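Local structure of periplasmic solute binding protein (Pectobacterium atrosepticum, 4RY1) at residues D77-L89 against I292-M306. The protein probably binds a sugar in the periplasm and delivers it to an ABC-type importer, as solute-binding proteins of its family do. Numbering follows the deposited sequence. Where two conformers were deposited one is given.
Sequences DGFYDLNKQKDIL and ISKNSKHPKEAAMLM
The side chain of Lys294, extended beyond CG, runs alongside the backbone of Asp77 and Gly78. Its NZ donates to Asp77 O at 2.6 Å, lying in the carbonyl plane on a lone pair, while its CB, CG and CD run past the carbonyl oxygen of Gly78. Phe79 meets segment 292-306 mainly through CB, against Ile292 O, and its side chain packs on Met62 and Ile64 of strand 61-64. Ile292 O also accepts a hydrogen bond from the backbone N of Tyr80, 2.9 Å away, and a water receives a hydrogen bond from Ile292 N and donates one to Tyr80 O, so direct and water-mediated links join the two backbones here. With CG anti to the backbone N (chi1 179°), the Tyr80 side chain lies alongside Ile292 and carries its ring to Pro299, the first residue of helix 299-310. Pro299 CB sits over one face, 3.7 Å from the ring centroid, in a CH-pi contact offset toward the phenolic rim. In this periplasmic-binding-protein fold, the contact ties the connection between strands 61-64 and 107-123 to the turn and helix that follow strand 284-292. Leu82 adds an apolar contact: its CD2 meets Ile292 CD1 at 3.6 Å, and CD1 reaches Met306 CE tip to tip. Gln85, the N-cap of helix 86-89, lays CB and CG against the methyl of Ala303; its bend at chi2 (-67°) brings the amide alongside the backbone of Lys300. Farther on, Ile88 CG2 rests on the helix backbone at Met304 N (3.6 Å), also touching Ala303 CB, whereas its CD1 methyl lies 3.3 Å from Lys300 NZ, the two side chains crossing at about a right angle. Leu89 CD2 lies 3.5 Å from Ala303 O and also touches the CB atoms of Ala303 and Met306.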
# COMPACT_ATOMS: atom_id res chain seq x y z
N ASP A 77 10.83 15.97 13.99
CA ASP A 77 10.69 17.42 13.84
C ASP A 77 9.46 17.82 13.04
O ASP A 77 9.04 18.96 13.11
CB ASP A 77 11.90 18.02 13.11
CG ASP A 77 13.20 17.85 13.86
OD1 ASP A 77 13.19 17.77 15.11
OD2 ASP A 77 14.27 17.84 13.20
N GLY A 78 8.91 16.89 12.27
CA GLY A 78 7.81 17.20 11.40
C GLY A 78 8.25 17.89 10.13
O GLY A 78 9.41 18.27 9.94
N PHE A 79 7.29 18.01 9.25
CA PHE A 79 7.45 18.68 7.98
C PHE A 79 6.86 20.08 8.03
O PHE A 79 6.22 20.50 9.02
CB PHE A 79 6.83 17.81 6.88
CG PHE A 79 7.53 16.49 6.70
CD1 PHE A 79 8.85 16.43 6.24
CD2 PHE A 79 6.92 15.30 7.05
CE1 PHE A 79 9.51 15.23 6.10
CE2 PHE A 79 7.59 14.09 6.89
CZ PHE A 79 8.88 14.06 6.41
N TYR A 80 7.08 20.84 6.95
CA TYR A 80 6.44 22.13 6.83
C TYR A 80 4.91 21.96 6.87
O TYR A 80 4.35 21.10 6.17
CB TYR A 80 6.89 22.79 5.54
CG TYR A 80 6.28 24.15 5.27
CD1 TYR A 80 6.94 25.31 5.67
CD2 TYR A 80 5.09 24.28 4.55
CE1 TYR A 80 6.42 26.56 5.39
CE2 TYR A 80 4.55 25.52 4.29
CZ TYR A 80 5.23 26.66 4.70
OH TYR A 80 4.67 27.88 4.38
N ASP A 81 4.26 22.79 7.68
CA ASP A 81 2.81 22.70 7.85
C ASP A 81 2.08 23.20 6.61
O ASP A 81 2.00 24.41 6.34
CB ASP A 81 2.40 23.50 9.07
CG ASP A 81 0.92 23.47 9.35
OD1 ASP A 81 0.15 22.77 8.65
OD2 ASP A 81 0.52 24.19 10.30
N LEU A 82 1.51 22.26 5.85
CA LEU A 82 0.86 22.61 4.58
C LEU A 82 -0.39 23.48 4.71
O LEU A 82 -0.80 24.12 3.75
CB LEU A 82 0.50 21.36 3.79
CG LEU A 82 1.68 20.46 3.39
CD1 LEU A 82 1.15 19.30 2.56
CD2 LEU A 82 2.75 21.18 2.61
N ASN A 83 -0.97 23.55 5.91
CA ASN A 83 -2.05 24.51 6.14
C ASN A 83 -1.59 25.95 5.90
O ASN A 83 -2.42 26.80 5.59
CB ASN A 83 -2.69 24.38 7.54
CG ASN A 83 -3.35 23.03 7.78
OD1 ASN A 83 -3.23 22.44 8.89
ND2 ASN A 83 -4.08 22.56 6.81
N LYS A 84 -0.29 26.21 6.03
CA LYS A 84 0.28 27.53 5.71
C LYS A 84 0.23 27.89 4.22
O LYS A 84 0.41 29.05 3.86
CB LYS A 84 1.72 27.63 6.21
CG LYS A 84 1.84 27.56 7.71
CD LYS A 84 3.32 27.56 8.05
CE LYS A 84 3.62 27.57 9.52
NZ LYS A 84 5.10 27.71 9.62
N GLN A 85 -0.01 26.90 3.37
CA GLN A 85 -0.13 27.11 1.92
C GLN A 85 -1.48 26.63 1.42
O GLN A 85 -1.61 26.17 0.28
CB GLN A 85 1.00 26.41 1.20
CG GLN A 85 2.37 26.93 1.60
CD GLN A 85 2.69 28.36 1.19
OE1 GLN A 85 3.61 28.97 1.74
NE2 GLN A 85 1.98 28.90 0.21
N LYS A 86 -2.50 26.77 2.26
CA LYS A 86 -3.86 26.33 1.92
C LYS A 86 -4.33 26.84 0.56
O LYS A 86 -4.92 26.08 -0.22
CB LYS A 86 -4.86 26.74 3.01
CG LYS A 86 -6.30 26.56 2.56
CD LYS A 86 -7.30 26.36 3.68
CE LYS A 86 -8.27 25.23 3.35
NZ LYS A 86 -8.31 24.16 4.39
N ASP A 87 -4.10 28.12 0.28
CA ASP A 87 -4.62 28.72 -0.96
C ASP A 87 -3.89 28.25 -2.22
O ASP A 87 -4.51 27.92 -3.24
CB ASP A 87 -4.61 30.25 -0.88
CG ASP A 87 -5.57 30.78 0.16
OD1 ASP A 87 -6.63 30.16 0.36
OD2 ASP A 87 -5.27 31.83 0.77
N ILE A 88 -2.56 28.21 -2.13
CA ILE A 88 -1.74 27.73 -3.25
C ILE A 88 -2.06 26.26 -3.54
O ILE A 88 -2.23 25.87 -4.70
CB ILE A 88 -0.23 27.91 -2.97
CG1 ILE A 88 0.15 29.39 -2.94
CG2 ILE A 88 0.61 27.15 -4.01
CD1 ILE A 88 0.26 30.05 -4.29
N LEU A 89 -2.17 25.46 -2.49
CA LEU A 89 -2.48 24.03 -2.66
C LEU A 89 -3.94 23.73 -3.01
O LEU A 89 -4.26 22.66 -3.50
CB LEU A 89 -2.08 23.24 -1.40
CG LEU A 89 -0.58 23.22 -1.09
CD1 LEU A 89 -0.34 22.70 0.32
CD2 LEU A 89 0.15 22.41 -2.14
N ILE A 292 6.63 18.97 2.24
CA ILE A 292 7.61 20.06 2.09
C ILE A 292 8.59 20.04 3.29
O ILE A 292 8.17 19.87 4.42
CB ILE A 292 6.93 21.43 1.98
CG1 ILE A 292 6.04 21.47 0.73
CG2 ILE A 292 7.94 22.57 1.96
CD1 ILE A 292 5.21 22.73 0.57
N SER A 293 9.87 20.23 2.99
CA SER A 293 10.91 20.27 4.00
C SER A 293 10.62 21.34 5.03
O SER A 293 10.26 22.45 4.66
CB SER A 293 12.27 20.58 3.39
OG SER A 293 13.21 20.88 4.42
N LYS A 294 10.81 20.99 6.30
CA LYS A 294 10.48 21.87 7.41
C LYS A 294 11.19 23.20 7.21
O LYS A 294 10.59 24.25 7.47
CB LYS A 294 10.84 21.26 8.78
CG LYS A 294 10.11 21.94 9.95
CD LYS A 294 10.52 21.44 11.33
CE LYS A 294 9.54 21.90 12.42
NZ LYS A 294 9.90 21.37 13.77
N ASN A 295 12.44 23.16 6.76
CA ASN A 295 13.24 24.37 6.60
C ASN A 295 13.56 24.74 5.15
O ASN A 295 14.55 25.42 4.88
CB ASN A 295 14.53 24.24 7.41
CG ASN A 295 14.26 23.80 8.84
OD1 ASN A 295 14.69 22.73 9.27
ND2 ASN A 295 13.52 24.61 9.58
N SER A 296 12.71 24.32 4.22
CA SER A 296 12.84 24.81 2.83
C SER A 296 12.90 26.33 2.79
O SER A 296 12.14 26.99 3.50
CB SER A 296 11.63 24.39 2.01
OG SER A 296 11.68 24.87 0.66
N LYS A 297 13.75 26.86 1.90
CA LYS A 297 13.84 28.32 1.67
C LYS A 297 12.74 28.82 0.75
O LYS A 297 12.56 30.02 0.58
CB LYS A 297 15.20 28.72 1.07
CG LYS A 297 16.41 28.37 1.92
CD LYS A 297 17.70 28.69 1.17
CE LYS A 297 18.83 27.73 1.52
NZ LYS A 297 19.32 27.92 2.91
N HIS A 298 12.02 27.88 0.13
CA HIS A 298 11.05 28.21 -0.92
C HIS A 298 9.75 27.39 -0.77
O HIS A 298 9.31 26.73 -1.71
CB HIS A 298 11.68 27.92 -2.30
CG HIS A 298 12.94 28.68 -2.58
ND1 HIS A 298 12.97 30.04 -2.78
CD2 HIS A 298 14.22 28.25 -2.71
CE1 HIS A 298 14.21 30.43 -3.00
NE2 HIS A 298 14.99 29.36 -2.96
N PRO A 299 9.11 27.42 0.41
CA PRO A 299 7.91 26.61 0.59
C PRO A 299 6.77 26.98 -0.33
O PRO A 299 6.00 26.13 -0.75
CB PRO A 299 7.54 26.87 2.06
CG PRO A 299 8.14 28.21 2.37
CD PRO A 299 9.45 28.15 1.64
N LYS A 300 6.65 28.25 -0.67
CA LYS A 300 5.62 28.65 -1.61
C LYS A 300 5.80 27.98 -2.99
O LYS A 300 4.86 27.42 -3.55
CB LYS A 300 5.64 30.16 -1.75
CG LYS A 300 4.58 30.65 -2.70
CD LYS A 300 4.62 32.15 -2.76
CE LYS A 300 3.23 32.63 -3.04
NZ LYS A 300 2.83 32.08 -4.37
N GLU A 301 7.01 28.05 -3.53
CA GLU A 301 7.33 27.44 -4.83
C GLU A 301 7.20 25.92 -4.77
O GLU A 301 6.70 25.29 -5.72
CB GLU A 301 8.73 27.88 -5.30
CG GLU A 301 8.83 29.35 -5.70
CD GLU A 301 9.04 30.34 -4.56
OE1 GLU A 301 9.15 29.96 -3.37
OE2 GLU A 301 9.06 31.54 -4.90
N ALA A 302 7.60 25.33 -3.66
CA ALA A 302 7.39 23.90 -3.44
C ALA A 302 5.90 23.55 -3.52
O ALA A 302 5.50 22.60 -4.22
CB ALA A 302 7.97 23.48 -2.07
N ALA A 303 5.08 24.32 -2.82
CA ALA A 303 3.63 24.15 -2.87
C ALA A 303 3.07 24.36 -4.28
O ALA A 303 2.14 23.65 -4.69
CB ALA A 303 2.95 25.08 -1.90
N MET A 304 3.61 25.35 -4.99
CA MET A 304 3.19 25.58 -6.39
C MET A 304 3.46 24.34 -7.25
O MET A 304 2.65 23.97 -8.11
CB MET A 304 3.87 26.82 -7.00
CG MET A 304 3.45 28.15 -6.39
SD MET A 304 4.51 29.60 -6.80
CE MET A 304 4.15 29.70 -8.57
N LEU A 305 4.61 23.71 -7.06
CA LEU A 305 4.92 22.49 -7.83
C LEU A 305 3.95 21.37 -7.48
O LEU A 305 3.41 20.66 -8.35
CB LEU A 305 6.35 22.05 -7.57
CG LEU A 305 6.82 20.75 -8.22
CD1 LEU A 305 6.60 20.74 -9.73
CD2 LEU A 305 8.27 20.46 -7.81
N MET A 306 3.67 21.21 -6.20
CA MET A 306 2.73 20.19 -5.74
C MET A 306 1.32 20.43 -6.31
O MET A 306 0.69 19.51 -6.85
CB MET A 306 2.67 20.14 -4.22
CG MET A 306 3.95 19.58 -3.60
SD MET A 306 4.14 19.84 -1.77
CE MET A 306 2.56 19.23 -1.17
O HOH W 1 14.07 20.90 11.57
O HOH W 2 4.65 19.02 4.34